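Local coordinates for protein pid-3 (Caenorhabditis elegans, PDB 7OCZ) that probably takes part in piRNA biogenesis and chromosome segregation through a small domain with an RNA-recognition-motif (RRM) fold, at residues Met14-Gly19 against Ser48-Leu53. Sequence-based numbering, arbitrary orientation.
Sequences MLKISG and SAVVAL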
loop_
_atom_site.group_PDB
_atom_site.type_symbol
_atom_site.label_atom_id
_atom_site.label_comp_id
_atom_site.label_asym_id
_atom_site.label_seq_id
_atom_site.Cartn_x
_atom_site.Cartn_y
_atom_site.Cartn_z
ATOM N N MET A 14 -0.713 -7.574 15.038
ATOM C CA MET A 14 0.501 -6.946 14.537
ATOM C C MET A 14 1.452 -7.975 13.960
ATOM O O MET A 14 1.609 -9.069 14.506
ATOM C CB MET A 14 1.231 -6.182 15.637
ATOM C CG MET A 14 0.316 -5.389 16.507
ATOM S SD MET A 14 0.037 -3.784 15.791
ATOM C CE MET A 14 1.429 -2.896 16.489
ATOM N N LEU A 15 2.115 -7.588 12.885
ATOM C CA LEU A 15 3.088 -8.414 12.198
ATOM C C LEU A 15 4.437 -7.704 12.240
ATOM O O LEU A 15 4.506 -6.485 12.084
ATOM C CB LEU A 15 2.634 -8.635 10.749
ATOM C CG LEU A 15 3.455 -9.491 9.805
ATOM C CD1 LEU A 15 3.334 -10.913 10.327
ATOM C CD2 LEU A 15 2.938 -9.390 8.389
ATOM N N LYS A 16 5.504 -8.455 12.466
ATOM C CA LYS A 16 6.862 -7.941 12.347
ATOM C C LYS A 16 7.429 -8.380 11.007
ATOM O O LYS A 16 7.370 -9.565 10.677
ATOM C CB LYS A 16 7.752 -8.475 13.469
ATOM C CG LYS A 16 7.463 -7.919 14.838
ATOM C CD LYS A 16 8.196 -8.728 15.908
ATOM C CE LYS A 16 9.606 -8.239 16.119
ATOM N NZ LYS A 16 10.144 -8.785 17.402
ATOM N N ILE A 17 7.997 -7.445 10.250
ATOM C CA ILE A 17 8.533 -7.758 8.927
ATOM C C ILE A 17 9.883 -7.072 8.759
ATOM O O ILE A 17 10.036 -5.897 9.108
ATOM C CB ILE A 17 7.548 -7.359 7.807
ATOM C CG1 ILE A 17 8.104 -7.724 6.426
ATOM C CG2 ILE A 17 7.166 -5.882 7.907
ATOM C CD1 ILE A 17 7.056 -7.735 5.315
ATOM N N SER A 18 10.871 -7.810 8.257
ATOM C CA SER A 18 12.188 -7.233 8.017
ATOM C C SER A 18 12.838 -7.908 6.816
ATOM O O SER A 18 12.390 -8.959 6.349
ATOM C CB SER A 18 13.090 -7.354 9.249
ATOM O OG SER A 18 13.400 -8.706 9.524
ATOM N N GLY A 19 13.892 -7.272 6.297
ATOM C CA GLY A 19 14.659 -7.815 5.195
ATOM C C GLY A 19 14.275 -7.317 3.815
ATOM O O GLY A 19 14.942 -7.683 2.838
ATOM N N SER A 48 13.151 -2.730 8.536
ATOM C CA SER A 48 12.233 -3.412 9.440
ATOM C C SER A 48 11.057 -2.509 9.800
ATOM O O SER A 48 11.197 -1.286 9.895
ATOM C CB SER A 48 12.959 -3.877 10.708
ATOM O OG SER A 48 13.371 -2.761 11.471
ATOM N N ALA A 49 9.890 -3.128 9.988
ATOM C CA ALA A 49 8.674 -2.405 10.332
ATOM C C ALA A 49 7.769 -3.306 11.159
ATOM O O ALA A 49 7.985 -4.515 11.265
ATOM C CB ALA A 49 7.930 -1.915 9.082
ATOM N N VAL A 50 6.753 -2.693 11.759
ATOM C CA VAL A 50 5.649 -3.400 12.399
ATOM C C VAL A 50 4.369 -2.977 11.690
ATOM O O VAL A 50 4.159 -1.785 11.439
ATOM C CB VAL A 50 5.577 -3.108 13.910
ATOM C CG1 VAL A 50 4.353 -3.766 14.523
ATOM C CG2 VAL A 50 6.836 -3.606 14.603
ATOM N N VAL A 51 3.523 -3.949 11.361
ATOM C CA VAL A 51 2.366 -3.729 10.503
ATOM C C VAL A 51 1.121 -4.254 11.205
ATOM O O VAL A 51 1.105 -5.396 11.673
ATOM C CB VAL A 51 2.555 -4.417 9.136
ATOM C CG1 VAL A 51 1.314 -4.259 8.273
ATOM C CG2 VAL A 51 3.798 -3.886 8.427
ATOM N N ALA A 52 0.081 -3.426 11.274
ATOM C CA ALA A 52 -1.189 -3.823 11.868
ATOM C C ALA A 52 -2.068 -4.446 10.792
ATOM O O ALA A 52 -2.394 -3.790 9.797
ATOM C CB ALA A 52 -1.894 -2.624 12.499
ATOM N N LEU A 53 -2.431 -5.711 10.980
ATOM C CA LEU A 53 -3.382 -6.385 10.111
ATOM C C LEU A 53 -4.757 -6.399 10.773
ATOM O O LEU A 53 -4.983 -5.764 11.808
ATOM C CB LEU A 53 -2.905 -7.796 9.771
ATOM C CG LEU A 53 -1.545 -7.899 9.074
ATOM C CD1 LEU A 53 -1.310 -9.322 8.617
ATOM C CD2 LEU A 53 -1.445 -6.928 7.901
#
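The flat peptide groups on either side of Leu15 and Val51 are joined by a pair of hydrogen bonds, while Met14 and Val50 meet over one face of the sheet and Ile17 and Val51 over the other. Strands 14-18 and 48-52 are the first and third strands of an RRM fold, antiparallel neighbours in the middle of its sheet. Their other edges pair with strands 75-81 and 40-45. Leu15 N gives its hydrogen to Val51 O at 2.7 Å, and Val51 N returns one to Leu15 O. Ile17 and Ala49 form the next hydrogen-bonded pair: Ile17 N reaches Ala49 O in a nearly straight bond (174° at the hydrogen), and Ala49 N bonds to Ile17 O in return.

Leu15, Ile17, Ala49 and Val51 lie on the buried face, where apolar side chains suit the interior. With CG anti to the backbone N (chi1 -179°), Leu15 extends toward Ala62 and Val63 of helix 56-66, and its CD2 approaches Leu53 CD1 at 4.3 Å. The Ile17 and Val51 side chains cross obliquely, bringing CG2 of Ile17 to 3.9 Å from CG2 of Val51; the short Ala49 methyl, on the same face, is in contact with Tyr20.

The other face is composed of Met14, Lys16, Ser18, Ser48, Val50 and Ala52, with no aromatic ring among them; in RRM domains generally, the corresponding face commonly receives RNA. Lys16 is solvent-exposed there, which suits its charge. Ser18 and Ser48 are compact enough for their strands to come close, CB to CB at 3.8 Å, and Ser48 OG is hydrogen-bonded to Thr44 OG1 on strand 40-45. Flexible Met14 suits the opposite end: bends at chi2 and chi3 (both -87°) fold the thioether back over the neighbouring strand, laying SD 4.0 Å from Ala52 CB and CE 3.6 Å from Val50 CG1.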